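Local coordinates for putative N-acetylmuramoyl-L-alanine amidase,autolysin cwp6 (PDB 5J72), which probably cleaves the amide bond between N-acetylmuramic acid and L-alanine in peptidoglycan, anchored in the cell wall by three CWB2 modules, at residues A136-T139 against R140-A144; T174-A177 against S178-A182; E194-K197 against A198-R202; R241-T244 against S245-A249; S371-I374 against V375-I378. All coordinates share one frame; numbering follows the deposited sequence. Where two conformers were deposited one is given.

Contact 1: A136-T139 against R140-A144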
loop_
_atom_site.group_PDB
_atom_site.type_symbol
_atom_site.label_atom_id
_atom_site.label_comp_id
_atom_site.label_asym_id
_atom_site.label_seq_id
_atom_site.Cartn_x
_atom_site.Cartn_y
_atom_site.Cartn_z
ATOM N N ALA A 136 -3.317 -17.221 -0.180
ATOM C CA ALA A 136 -2.248 -17.530 0.744
ATOM C C ALA A 136 -2.058 -19.001 0.932
ATOM O O ALA A 136 -3.029 -19.747 0.774
ATOM C CB ALA A 136 -2.631 -16.953 2.114
ATOM N N GLY A 137 -0.842 -19.409 1.297
ATOM C CA GLY A 137 -0.560 -20.802 1.639
ATOM C C GLY A 137 0.313 -20.843 2.900
ATOM O O GLY A 137 0.492 -19.808 3.556
ATOM N N ALA A 138 0.878 -22.011 3.238
ATOM C CA ALA A 138 1.709 -22.217 4.435
ATOM C C ALA A 138 2.953 -21.368 4.453
ATOM O O ALA A 138 3.321 -20.864 5.502
ATOM C CB ALA A 138 2.107 -23.684 4.529
ATOM N N THR A 139 3.627 -21.208 3.309
ATOM C CA THR A 139 4.811 -20.372 3.233
ATOM C C THR A 139 4.699 -19.429 2.035
ATOM O O THR A 139 3.733 -19.503 1.255
ATOM C CB THR A 139 6.083 -21.229 3.090
ATOM O OG1 THR A 139 6.211 -21.655 1.733
ATOM C CG2 THR A 139 6.038 -22.511 3.970
ATOM N N ARG A 140 5.690 -18.573 1.903
ATOM C CA ARG A 140 5.758 -17.633 0.826
ATOM C C ARG A 140 5.660 -18.386 -0.552
ATOM O O ARG A 140 5.088 -17.828 -1.492
ATOM C CB ARG A 140 7.081 -16.875 0.905
ATOM C CG ARG A 140 8.313 -17.786 0.864
ATOM C CD ARG A 140 9.630 -16.998 1.265
ATOM N NE ARG A 140 9.452 -16.454 2.621
ATOM C CZ ARG A 140 10.142 -15.450 3.152
ATOM N NH1 ARG A 140 11.132 -14.880 2.478
ATOM N NH2 ARG A 140 9.817 -14.982 4.346
ATOM N N PHE A 141 6.229 -19.590 -0.659
ATOM C CA PHE A 141 6.184 -20.355 -1.929
ATOM C C PHE A 141 4.736 -20.698 -2.277
ATOM O O PHE A 141 4.362 -20.517 -3.421
ATOM C CB PHE A 141 6.993 -21.673 -1.818
ATOM C CG PHE A 141 8.438 -21.386 -1.606
ATOM C CD1 PHE A 141 9.284 -21.170 -2.682
ATOM C CD2 PHE A 141 8.960 -21.268 -0.313
ATOM C CE1 PHE A 141 10.631 -20.833 -2.487
ATOM C CE2 PHE A 141 10.306 -20.933 -0.119
ATOM C CZ PHE A 141 11.132 -20.715 -1.206
ATOM N N GLU A 142 3.929 -21.215 -1.288
ATOM C CA GLU A 142 2.550 -21.556 -1.596
ATOM C C GLU A 142 1.730 -20.323 -1.791
ATOM O O GLU A 142 0.760 -20.371 -2.555
ATOM C CB GLU A 142 1.875 -22.412 -0.502
ATOM C CG GLU A 142 2.476 -23.800 -0.355
ATOM C CD GLU A 142 3.749 -23.799 0.474
ATOM O OE1 GLU A 142 4.011 -22.831 1.218
ATOM O OE2 GLU A 142 4.506 -24.770 0.365
ATOM N N THR A 143 2.065 -19.216 -1.100
ATOM C CA THR A 143 1.295 -17.998 -1.317
ATOM C C THR A 143 1.523 -17.514 -2.788
ATOM O O THR A 143 0.541 -17.100 -3.416
ATOM C CB THR A 143 1.705 -16.906 -0.303
ATOM O OG1 THR A 143 1.104 -17.266 0.916
ATOM C CG2 THR A 143 1.173 -15.489 -0.677
ATOM N N ALA A 144 2.771 -17.579 -3.300
ATOM C CA ALA A 144 3.018 -17.150 -4.686
ATOM C C ALA A 144 2.170 -18.046 -5.657
ATOM O O ALA A 144 1.641 -17.561 -6.664
ATOM C CB ALA A 144 4.489 -17.259 -5.026
#

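Contact 2: T174-A177 against S178-A182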
loop_
_atom_site.group_PDB
_atom_site.type_symbol
_atom_site.label_atom_id
_atom_site.label_comp_id
_atom_site.label_asym_id
_atom_site.label_seq_id
_atom_site.Cartn_x
_atom_site.Cartn_y
_atom_site.Cartn_z
ATOM N N THR A 174 8.698 -6.598 -10.568
ATOM C CA THR A 174 7.274 -6.457 -10.918
ATOM C C THR A 174 7.004 -5.775 -12.201
ATOM O O THR A 174 6.162 -6.259 -12.944
ATOM C CB THR A 174 6.451 -5.805 -9.727
ATOM O OG1 THR A 174 6.425 -6.791 -8.701
ATOM C CG2 THR A 174 5.062 -5.445 -10.120
ATOM N N PRO A 175 7.661 -4.641 -12.557
ATOM C CA PRO A 175 7.353 -4.002 -13.843
ATOM C C PRO A 175 7.669 -4.895 -15.074
ATOM O O PRO A 175 7.036 -4.783 -16.115
ATOM C CB PRO A 175 8.201 -2.704 -13.803
ATOM C CG PRO A 175 8.328 -2.421 -12.345
ATOM C CD PRO A 175 8.531 -3.788 -11.719
ATOM N N LEU A 176 8.687 -5.753 -14.928
ATOM C CA LEU A 176 9.006 -6.663 -16.049
ATOM C C LEU A 176 7.975 -7.801 -16.090
ATOM O O LEU A 176 7.507 -8.158 -17.163
ATOM C CB LEU A 176 10.385 -7.251 -15.814
ATOM C CG LEU A 176 10.825 -8.247 -16.963
ATOM C CD1 LEU A 176 10.785 -7.511 -18.333
ATOM C CD2 LEU A 176 12.279 -8.680 -16.693
ATOM N N ALA A 177 7.663 -8.427 -14.917
ATOM C CA ALA A 177 6.614 -9.446 -14.920
ATOM C C ALA A 177 5.325 -8.874 -15.493
ATOM O O ALA A 177 4.630 -9.587 -16.228
ATOM C CB ALA A 177 6.353 -9.958 -13.491
ATOM N N SER A 178 5.019 -7.602 -15.204
ATOM C CA SER A 178 3.805 -6.984 -15.724
ATOM C C SER A 178 3.912 -6.764 -17.222
ATOM O O SER A 178 2.913 -6.908 -17.946
ATOM C CB SER A 178 3.536 -5.631 -15.056
ATOM O OG SER A 178 3.657 -5.766 -13.636
ATOM N N THR A 179 5.116 -6.413 -17.713
ATOM C CA THR A 179 5.276 -6.238 -19.147
ATOM C C THR A 179 5.060 -7.590 -19.871
ATOM O O THR A 179 4.482 -7.612 -20.965
ATOM C CB THR A 179 6.723 -5.730 -19.432
ATOM O OG1 THR A 179 6.806 -4.399 -18.861
ATOM C CG2 THR A 179 7.014 -5.656 -20.923
ATOM N N TYR A 180 5.525 -8.692 -19.256
ATOM C CA TYR A 180 5.287 -10.024 -19.824
ATOM C C TYR A 180 3.852 -10.539 -19.526
ATOM O O TYR A 180 3.425 -11.528 -20.131
ATOM C CB TYR A 180 6.167 -11.059 -19.130
ATOM C CG TYR A 180 7.667 -10.939 -19.295
ATOM C CD1 TYR A 180 8.224 -10.437 -20.465
ATOM C CD2 TYR A 180 8.522 -11.374 -18.301
ATOM C CE1 TYR A 180 9.610 -10.374 -20.634
ATOM C CE2 TYR A 180 9.909 -11.327 -18.461
ATOM C CZ TYR A 180 10.435 -10.830 -19.628
ATOM O OH TYR A 180 11.793 -10.844 -19.730
ATOM N N ASP A 181 3.173 -9.923 -18.569
ATOM C CA ASP A 181 1.852 -10.382 -18.056
ATOM C C ASP A 181 2.102 -11.811 -17.529
ATOM O O ASP A 181 1.517 -12.792 -17.964
ATOM C CB ASP A 181 0.753 -10.320 -19.149
ATOM C CG ASP A 181 -0.652 -10.637 -18.603
ATOM O OD1 ASP A 181 -0.837 -10.615 -17.335
ATOM O OD2 ASP A 181 -1.551 -10.912 -19.425
ATOM N N ALA A 182 3.023 -11.901 -16.569
ATOM C CA ALA A 182 3.450 -13.162 -15.994
ATOM C C ALA A 182 3.487 -13.114 -14.478
ATOM O O ALA A 182 3.696 -12.053 -13.913
ATOM C CB ALA A 182 4.885 -13.432 -16.451
#

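Contact 3: E194-K197 against A198-R202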
loop_
_atom_site.group_PDB
_atom_site.type_symbol
_atom_site.label_atom_id
_atom_site.label_comp_id
_atom_site.label_asym_id
_atom_site.label_seq_id
_atom_site.Cartn_x
_atom_site.Cartn_y
_atom_site.Cartn_z
ATOM N N GLU A 194 8.343 -28.331 -4.165
ATOM C CA GLU A 194 7.287 -28.996 -4.869
ATOM C C GLU A 194 6.151 -28.041 -5.265
ATOM O O GLU A 194 5.580 -28.194 -6.337
ATOM C CB GLU A 194 6.749 -30.102 -3.943
ATOM C CG GLU A 194 5.508 -30.809 -4.470
ATOM C CD GLU A 194 5.701 -31.506 -5.851
ATOM O OE1 GLU A 194 6.824 -31.976 -6.150
ATOM O OE2 GLU A 194 4.706 -31.583 -6.613
ATOM N N SER A 195 5.802 -27.089 -4.379
ATOM C CA SER A 195 4.757 -26.120 -4.650
ATOM C C SER A 195 5.136 -25.375 -5.977
ATOM O O SER A 195 4.300 -25.352 -6.888
ATOM C CB SER A 195 4.625 -25.175 -3.439
ATOM O OG SER A 195 5.839 -24.473 -3.216
ATOM N N THR A 196 6.343 -24.852 -6.121
ATOM C CA THR A 196 6.730 -24.140 -7.361
ATOM C C THR A 196 6.778 -25.123 -8.586
ATOM O O THR A 196 6.319 -24.792 -9.668
ATOM C CB THR A 196 8.138 -23.494 -7.183
ATOM O OG1 THR A 196 8.022 -22.545 -6.123
ATOM C CG2 THR A 196 8.636 -22.792 -8.473
ATOM N N LYS A 197 7.344 -26.340 -8.376
ATOM C CA LYS A 197 7.420 -27.322 -9.464
ATOM C C LYS A 197 6.003 -27.616 -10.001
ATOM O O LYS A 197 5.818 -27.638 -11.201
ATOM C CB LYS A 197 8.081 -28.597 -8.880
ATOM C CG LYS A 197 7.812 -29.865 -9.689
ATOM C CD LYS A 197 8.550 -31.095 -9.030
ATOM C CE LYS A 197 8.262 -32.382 -9.800
ATOM N NZ LYS A 197 9.220 -32.514 -10.932
ATOM N N ALA A 198 5.009 -27.826 -9.127
ATOM C CA ALA A 198 3.675 -28.182 -9.596
ATOM C C ALA A 198 3.003 -27.006 -10.277
ATOM O O ALA A 198 2.239 -27.218 -11.232
ATOM C CB ALA A 198 2.801 -28.668 -8.409
ATOM N N GLU A 199 3.245 -25.759 -9.797
ATOM C CA GLU A 199 2.570 -24.649 -10.458
ATOM C C GLU A 199 3.240 -24.359 -11.814
ATOM O O GLU A 199 2.551 -23.966 -12.748
ATOM C CB GLU A 199 2.597 -23.389 -9.512
ATOM C CG GLU A 199 1.933 -22.131 -10.129
ATOM C CD GLU A 199 0.428 -22.316 -10.421
ATOM O OE1 GLU A 199 -0.160 -23.382 -10.040
ATOM O OE2 GLU A 199 -0.173 -21.387 -11.027
ATOM N N LEU A 200 4.589 -24.497 -11.931
ATOM C CA LEU A 200 5.238 -24.344 -13.218
ATOM C C LEU A 200 4.588 -25.388 -14.186
ATOM O O LEU A 200 4.257 -25.067 -15.320
ATOM C CB LEU A 200 6.758 -24.681 -13.163
ATOM C CG LEU A 200 7.631 -23.595 -12.527
ATOM C CD1 LEU A 200 9.010 -24.116 -12.351
ATOM C CD2 LEU A 200 7.636 -22.374 -13.459
ATOM N N LYS A 201 4.391 -26.624 -13.736
ATOM C CA LYS A 201 3.757 -27.598 -14.650
ATOM C C LYS A 201 2.324 -27.189 -15.045
ATOM O O LYS A 201 1.918 -27.292 -16.225
ATOM C CB LYS A 201 3.654 -28.992 -13.952
ATOM C CG LYS A 201 5.045 -29.652 -13.865
ATOM C CD LYS A 201 4.897 -31.088 -13.170
ATOM C CE LYS A 201 6.195 -31.902 -13.190
ATOM N NZ LYS A 201 6.583 -32.405 -14.576
ATOM N N ARG A 202 1.571 -26.722 -14.074
ATOM C CA ARG A 202 0.176 -26.323 -14.343
ATOM C C ARG A 202 0.109 -25.143 -15.327
ATOM O O ARG A 202 -0.752 -25.153 -16.204
ATOM C CB ARG A 202 -0.510 -25.884 -13.005
ATOM C CG ARG A 202 -2.051 -25.873 -13.131
ATOM C CD ARG A 202 -2.704 -25.127 -11.926
ATOM N NE ARG A 202 -2.317 -23.716 -11.880
ATOM C CZ ARG A 202 -2.844 -22.795 -12.681
ATOM N NH1 ARG A 202 -2.410 -21.543 -12.630
ATOM N NH2 ARG A 202 -3.813 -23.125 -13.549
HETATM O O HOH W 1 8.493 -34.135 -13.348
#

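Contact 4: R241-T244 against S245-A249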
loop_
_atom_site.group_PDB
_atom_site.type_symbol
_atom_site.label_atom_id
_atom_site.label_comp_id
_atom_site.label_asym_id
_atom_site.label_seq_id
_atom_site.Cartn_x
_atom_site.Cartn_y
_atom_site.Cartn_z
ATOM N N ARG A 241 22.356 -4.958 -7.325
ATOM C CA ARG A 241 20.946 -4.528 -7.542
ATOM C C ARG A 241 20.849 -3.399 -8.510
ATOM O O ARG A 241 19.908 -3.366 -9.274
ATOM C CB ARG A 241 20.358 -3.957 -6.253
ATOM C CG ARG A 241 20.560 -4.876 -5.105
ATOM C CD ARG A 241 20.107 -4.267 -3.825
ATOM N NE ARG A 241 20.000 -5.327 -2.847
ATOM C CZ ARG A 241 19.351 -5.198 -1.714
ATOM N NH1 ARG A 241 18.762 -4.056 -1.414
ATOM N NH2 ARG A 241 19.270 -6.214 -0.864
ATOM N N HIS A 242 21.797 -2.434 -8.507
ATOM C CA HIS A 242 21.635 -1.288 -9.423
ATOM C C HIS A 242 21.740 -1.713 -10.820
ATOM O O HIS A 242 20.930 -1.272 -11.643
ATOM C CB HIS A 242 22.685 -0.152 -9.194
ATOM C CG HIS A 242 22.895 0.168 -7.756
ATOM N ND1 HIS A 242 22.049 1.008 -7.060
ATOM C CD2 HIS A 242 23.840 -0.241 -6.879
ATOM C CE1 HIS A 242 22.481 1.085 -5.811
ATOM N NE2 HIS A 242 23.560 0.345 -5.671
ATOM N N GLU A 243 22.737 -2.583 -11.154
ATOM C CA GLU A 243 22.876 -3.006 -12.534
ATOM C C GLU A 243 21.682 -3.926 -12.942
ATOM O O GLU A 243 21.223 -3.828 -14.047
ATOM C CB GLU A 243 24.190 -3.825 -12.752
ATOM C CG GLU A 243 24.452 -3.887 -14.268
ATOM C CD GLU A 243 25.662 -4.793 -14.638
ATOM O OE1 GLU A 243 26.150 -5.595 -13.808
ATOM O OE2 GLU A 243 26.075 -4.683 -15.784
ATOM N N THR A 244 21.264 -4.809 -12.073
ATOM C CA THR A 244 20.099 -5.647 -12.400
ATOM C C THR A 244 18.871 -4.774 -12.717
ATOM O O THR A 244 18.178 -5.080 -13.673
ATOM C CB THR A 244 19.797 -6.568 -11.243
ATOM O OG1 THR A 244 20.932 -7.426 -11.105
ATOM C CG2 THR A 244 18.517 -7.449 -11.530
ATOM N N SER A 245 18.628 -3.657 -11.947
ATOM C CA SER A 245 17.479 -2.805 -12.247
ATOM C C SER A 245 17.688 -2.182 -13.599
ATOM O O SER A 245 16.750 -1.995 -14.376
ATOM C CB SER A 245 17.261 -1.762 -11.131
ATOM O OG SER A 245 18.124 -0.630 -11.159
ATOM N N LEU A 246 18.972 -1.865 -13.950
ATOM C CA LEU A 246 19.228 -1.318 -15.295
ATOM C C LEU A 246 18.942 -2.387 -16.343
ATOM O O LEU A 246 18.318 -2.108 -17.375
ATOM C CB LEU A 246 20.779 -0.864 -15.516
ATOM C CG LEU A 246 21.057 -0.388 -16.986
ATOM C CD1 LEU A 246 20.159 0.748 -17.362
ATOM C CD2 LEU A 246 22.595 0.034 -17.139
ATOM N N LEU A 247 19.400 -3.608 -16.105
ATOM C CA LEU A 247 19.191 -4.673 -17.128
ATOM C C LEU A 247 17.684 -4.977 -17.298
ATOM O O LEU A 247 17.222 -5.252 -18.404
ATOM C CB LEU A 247 19.948 -5.919 -16.666
ATOM C CG LEU A 247 21.517 -5.709 -16.754
ATOM C CD1 LEU A 247 22.215 -6.868 -15.984
ATOM C CD2 LEU A 247 21.902 -5.616 -18.257
ATOM N N ILE A 248 16.917 -4.872 -16.201
ATOM C CA ILE A 248 15.455 -5.078 -16.309
ATOM C C ILE A 248 14.856 -3.949 -17.126
ATOM O O ILE A 248 14.008 -4.156 -17.993
ATOM C CB ILE A 248 14.899 -5.101 -14.893
ATOM C CG1 ILE A 248 15.299 -6.453 -14.220
ATOM C CG2 ILE A 248 13.365 -4.892 -14.939
ATOM C CD1 ILE A 248 14.941 -6.523 -12.722
ATOM N N ALA A 249 15.331 -2.721 -16.869
ATOM C CA ALA A 249 14.811 -1.595 -17.642
ATOM C C ALA A 249 15.118 -1.783 -19.151
ATOM O O ALA A 249 14.280 -1.439 -19.999
ATOM C CB ALA A 249 15.415 -0.264 -17.113
#

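Contact 5: S371-I374 against V375-I378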
loop_
_atom_site.group_PDB
_atom_site.type_symbol
_atom_site.label_atom_id
_atom_site.label_comp_id
_atom_site.label_asym_id
_atom_site.label_seq_id
_atom_site.Cartn_x
_atom_site.Cartn_y
_atom_site.Cartn_z
ATOM N N SER A 371 3.579 -5.974 6.390
ATOM C CA SER A 371 4.733 -5.116 6.081
ATOM C C SER A 371 6.018 -5.629 6.678
ATOM O O SER A 371 7.047 -4.980 6.491
ATOM C CB SER A 371 4.499 -3.716 6.632
ATOM O OG SER A 371 4.191 -3.824 8.014
ATOM N N ASP A 372 5.995 -6.753 7.401
ATOM C CA ASP A 372 7.254 -7.250 7.983
ATOM C C ASP A 372 8.086 -8.072 7.033
ATOM O O ASP A 372 9.224 -8.374 7.358
ATOM C CB ASP A 372 7.021 -8.099 9.257
ATOM C CG ASP A 372 6.031 -9.233 9.100
ATOM O OD1 ASP A 372 6.304 -10.337 9.609
ATOM O OD2 ASP A 372 4.981 -9.022 8.503
ATOM N N ILE A 373 7.576 -8.432 5.891
ATOM C CA ILE A 373 8.395 -9.207 4.970
ATOM C C ILE A 373 8.376 -8.493 3.639
ATOM O O ILE A 373 7.526 -7.612 3.437
ATOM C CB ILE A 373 7.836 -10.621 4.862
ATOM C CG1 ILE A 373 6.330 -10.561 4.581
ATOM C CG2 ILE A 373 8.104 -11.388 6.185
ATOM C CD1 ILE A 373 5.760 -11.947 4.492
ATOM N N ILE A 374 9.273 -8.797 2.774
ATOM C CA ILE A 374 9.254 -8.124 1.482
ATOM C C ILE A 374 8.596 -9.036 0.392
ATOM O O ILE A 374 7.931 -8.539 -0.494
ATOM C CB ILE A 374 10.733 -7.880 1.043
ATOM C CG1 ILE A 374 11.423 -6.860 2.012
ATOM C CG2 ILE A 374 10.779 -7.388 -0.399
ATOM C CD1 ILE A 374 10.787 -5.506 1.930
ATOM N N VAL A 375 8.816 -10.362 0.505
ATOM C CA VAL A 375 8.459 -11.257 -0.603
ATOM C C VAL A 375 6.971 -11.292 -0.944
ATOM O O VAL A 375 6.684 -11.403 -2.123
ATOM C CB VAL A 375 8.977 -12.671 -0.270
ATOM C CG1 VAL A 375 8.224 -13.237 0.955
ATOM C CG2 VAL A 375 8.816 -13.599 -1.490
ATOM N N ASP A 376 6.050 -11.177 0.031
ATOM C CA ASP A 376 4.629 -11.290 -0.336
ATOM C C ASP A 376 4.231 -10.113 -1.214
ATOM O O ASP A 376 3.350 -10.266 -2.062
ATOM C CB ASP A 376 3.744 -11.344 0.915
ATOM C CG ASP A 376 3.697 -12.745 1.558
ATOM O OD1 ASP A 376 4.273 -13.711 0.963
ATOM O OD2 ASP A 376 3.110 -12.880 2.649
ATOM N N SER A 377 4.828 -8.915 -0.983
ATOM C CA SER A 377 4.451 -7.758 -1.824
ATOM C C SER A 377 5.072 -7.944 -3.208
ATOM O O SER A 377 4.527 -7.484 -4.202
ATOM C CB SER A 377 4.954 -6.456 -1.208
ATOM O OG SER A 377 4.174 -6.204 -0.047
ATOM N N ILE A 378 6.245 -8.596 -3.271
ATOM C CA ILE A 378 6.863 -8.834 -4.592
ATOM C C ILE A 378 5.982 -9.809 -5.407
ATOM O O ILE A 378 5.677 -9.529 -6.549
ATOM C CB ILE A 378 8.272 -9.493 -4.408
ATOM C CG1 ILE A 378 9.262 -8.460 -3.884
ATOM C CG2 ILE A 378 8.808 -9.966 -5.761
ATOM C CD1 ILE A 378 10.565 -9.143 -3.505
HETATM O O HOH W 2 5.042 -7.655 2.162
#

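Contact 1: A136-T139 against R140-A144
Glu-142 folds back over Thr-139 and joins the first turn of a helix to the loop before it. Glu-142 CB lies 3.6 Å from Gly-137 CA, so the root of the side chain packs on bare backbone. At CG the chain bends (chi2 81°), and this bend carries the carboxylate toward the start of the helix instead of out along it. Glu-142 CD comes within 3.5 Å of Thr-139 OG1. Glu-142 OE1 does the gripping: it accepts from Thr-139 N at 2.7 Å and from Thr-139 OG1 at 2.5 Å. The two donors reach it from opposite faces of the carboxylate plane, the hydroxyl on the syn side, which limits rotation of the acid group. Glu-142 OE2 is more remote, 3.8 Å from Thr-139 OG1.

Thr-139 completes a capping box. Sitting at the N-cap, its OG1 accepts from Phe-141 N at 3.2 Å with an N-H...O angle of 136°, and the same oxygen lies at the edge of the Phe-141 ring, near its plane. A second tie runs through Thr-143, whose OG1 receives Gly-137 N at 2.9 Å (163°) and so holds the loop against the helix. Thr-143 N in turn donates to Thr-139 O at 2.9 Å.

The cap stands between strand 128-135 and helix 140-151. Phe-141 packs on Ser-195 and Thr-196 of helix 194-203 and on Leu-186 of strand 184-187, while Arg-140, its NH1 bonded to Gly-164 O, and Thr-143 lean on helix 375-387.

Contact 2: T174-A177 against S178-A182
The ring of Tyr-180 carries Leu-176 on one face: Leu-176 CD1 stands 4.0 Å from the ring centroid and 26° off its normal, a CH-pi contact displaced toward the rim. Leu-176 CG approaches Tyr-180 CE2 at 3.5 Å, and Leu-176 O lies over that same face. At the ring's far end, Tyr-180 OH bonds to Glu-251 OE2, which fixes the phenol against helix 241-253.

On another flank Pro-175 O takes two donors, Thr-179 N at 3.0 Å and Thr-179 OG1 at 2.8 Å, arriving from opposite faces of the carbonyl plane. The hydroxyl gets there because it stands beside its own backbone N (chi1 -67°). Ser-178 OG makes a comparable bond to Thr-174 O, doubtful since Ser-178 has two deposited conformers.

A Schellman motif closes the helix. Asp-181, with phi +59°, is its C-prime residue; Ala-182 N donates to Ala-177 O at 2.8 Å, and Asp-181 N gives a weak bond to Ser-178 O. The turn leads into strand 184-187 of a beta-alpha-beta unit. Ala-177 O is thus satisfied, Ser-178 O only weakly, and the Asp-181 carboxylate, about 4 Å from a bound calcium ion by nearest atoms, probably adds negative potential.

Contact 3: E194-K197 against A198-R202
A single water accepts from both lysines of this helical turn, 3.0 Å from Lys-197 NZ and 2.9 Å from Lys-201 NZ. The two side chains run side by side in the same direction. Each is extended until chi4, where they bend in opposite senses (86° in Lys-197, -71° in Lys-201), and Lys-197 NZ ends 3.8 Å from Lys-201 CE. Lys-197 NZ and Lys-201 NZ stand 4.5 Å apart; the like charges would be expected to repel, and the shared water oxygen may ease this. Lys-201 NZ has a further acceptor in Ala-228 O.

On an adjacent side of the helix, Thr-196 and Leu-200 lie alongside each other, with Thr-196 CG2 4.1 Å from Leu-200 CD1. This contact is looser, and Thr-196 OG1 is turned to Leu-186 O. Glu-194 adds a further brush, its OE2 3.9 Å from the methyl CB of Ala-198.

Glu-199 points its carboxylate along the helix to Arg-202. The guanidinium grips it side-on, Arg-202 NE to Glu-199 OE1 at 2.9 Å and Arg-202 NH1 to Glu-199 OE2 at 2.8 Å, both acceptors lying close to the guanidinium plane. Ser-148 OG is a second partner of Glu-199 OE2, and the arginine also reaches carbonyls of Trp-152 and Lys-153, so the pair ties this helix to the end of helix 140-151.

Backbone bonds from residue i+4 to i, as in Leu-200 N to Thr-196 O, mark a regular alpha-helix. Its Thr-196, Glu-199 and Leu-200 side touches Leu-185, an amphipathic layout suited to a helix flanking the parallel sheet of this CWB2 module.

Contact 4: R241-T244 against S245-A249
Among the polar contacts, His-242 O is shared by two donors: Ser-245 OG at 2.9 Å and Leu-246 N at 3.1 Å, which approach from the same face of its carbonyl plane. Ser-245 OG can bend back to it because chi1 is 79°, setting the hydroxyl between its own N and carbonyl carbon. Ser-245 OG also accepts from Leu-289 N of strand 287-290, so one hydroxyl donates to its helix and receives from a strand. Regular helix bonds run alongside, Leu-247 N to Glu-243 O and Ile-248 N to Thr-244 O, each 2.8 Å.

The apolar contacts are side chains one turn apart. Thr-244 CG2 lies 3.9 Å from Ile-248 CD1. Thr-244 OG1 turns the other way, to Gly-238 N and Asp-240 O. Glu-243 gives its aliphatic part to Leu-247, with Glu-243 CG 4.1 Å from Leu-247 CD1. Its OE1 accepts from Val-239 N, just before the helix.

Around helix 241-253, Leu-247 and Ile-248 pack on Ile-236 of strand 232-236, Leu-246 on Thr-299 and Trp-302 of helix 297-306, and Ala-249 on Ile-288 of strand 287-290; Arg-241 pairs with Glu-270 at the start of helix 270-283.

Contact 5: S371-I374 against V375-I378
With chi1 at 50° and chi2 at -179°, Ile-373 holds CG1 between its backbone N and carbonyl carbon and stretches CD1 to Asp-376, where that methyl meets OD2 at 3.4 Å and CG at 3.7 Å. The carboxylate therefore has a hydrocarbon tip against it. Ile-374 is turned differently: its CG2 is the branch anti to N, and it runs into Ile-378 CD1 at 3.6 Å, while the CD1 end of Ile-374 leads away from the helix. Ile-378 CG1 also lies 3.6 Å from Ile-374 O.

These contacts form where the loop after strand 362-370 turns into helix 375-387, within the third CWB2 module of the chain. Ile-374 O opens the helical bonding pattern by accepting Ile-378 N at 3.2 Å, in the carbonyl plane; Ser-377 N makes only a weak bond to that oxygen, its N-H...O angle being 128°.

A water bridges the loop and the helix. It donates to Ile-373 O at 2.8 Å and accepts from Ser-377 OG at 2.8 Å, and so satisfies a loop carbonyl. Ile-374 further packs on Tyr-271 and Leu-274 of helix 270-283, Val-375 and Ile-378 on Ala-167, and Ser-377 on Ile-391 and Ile-393 of strand 391-394.

Contacts 1 and 5 are both strand-to-helix entries and touch each other, Arg-140 CZ lying 3.7 Å from Val-375 CG1; contact 1 is fixed by side-chain capping, contact 5 by apolar methyls and a water. Contact 3 also adjoins contact 1, through Phe-141 CB and Ser-195 OG at 3.3 Å, within the same CWB2 module. Contact 3 is the most surface-facing, through its lysines and their shared water, though its Glu-199/Arg-202 pair lies inward against helix 140-151; contacts 4 and 5 are buried. Contact 2 ends a helix where contact 1 begins one. Contacts 2 and 4, like 1 and 5, meet across modules, Leu-176 CB lying 3.9 Å from Ile-248 CG2.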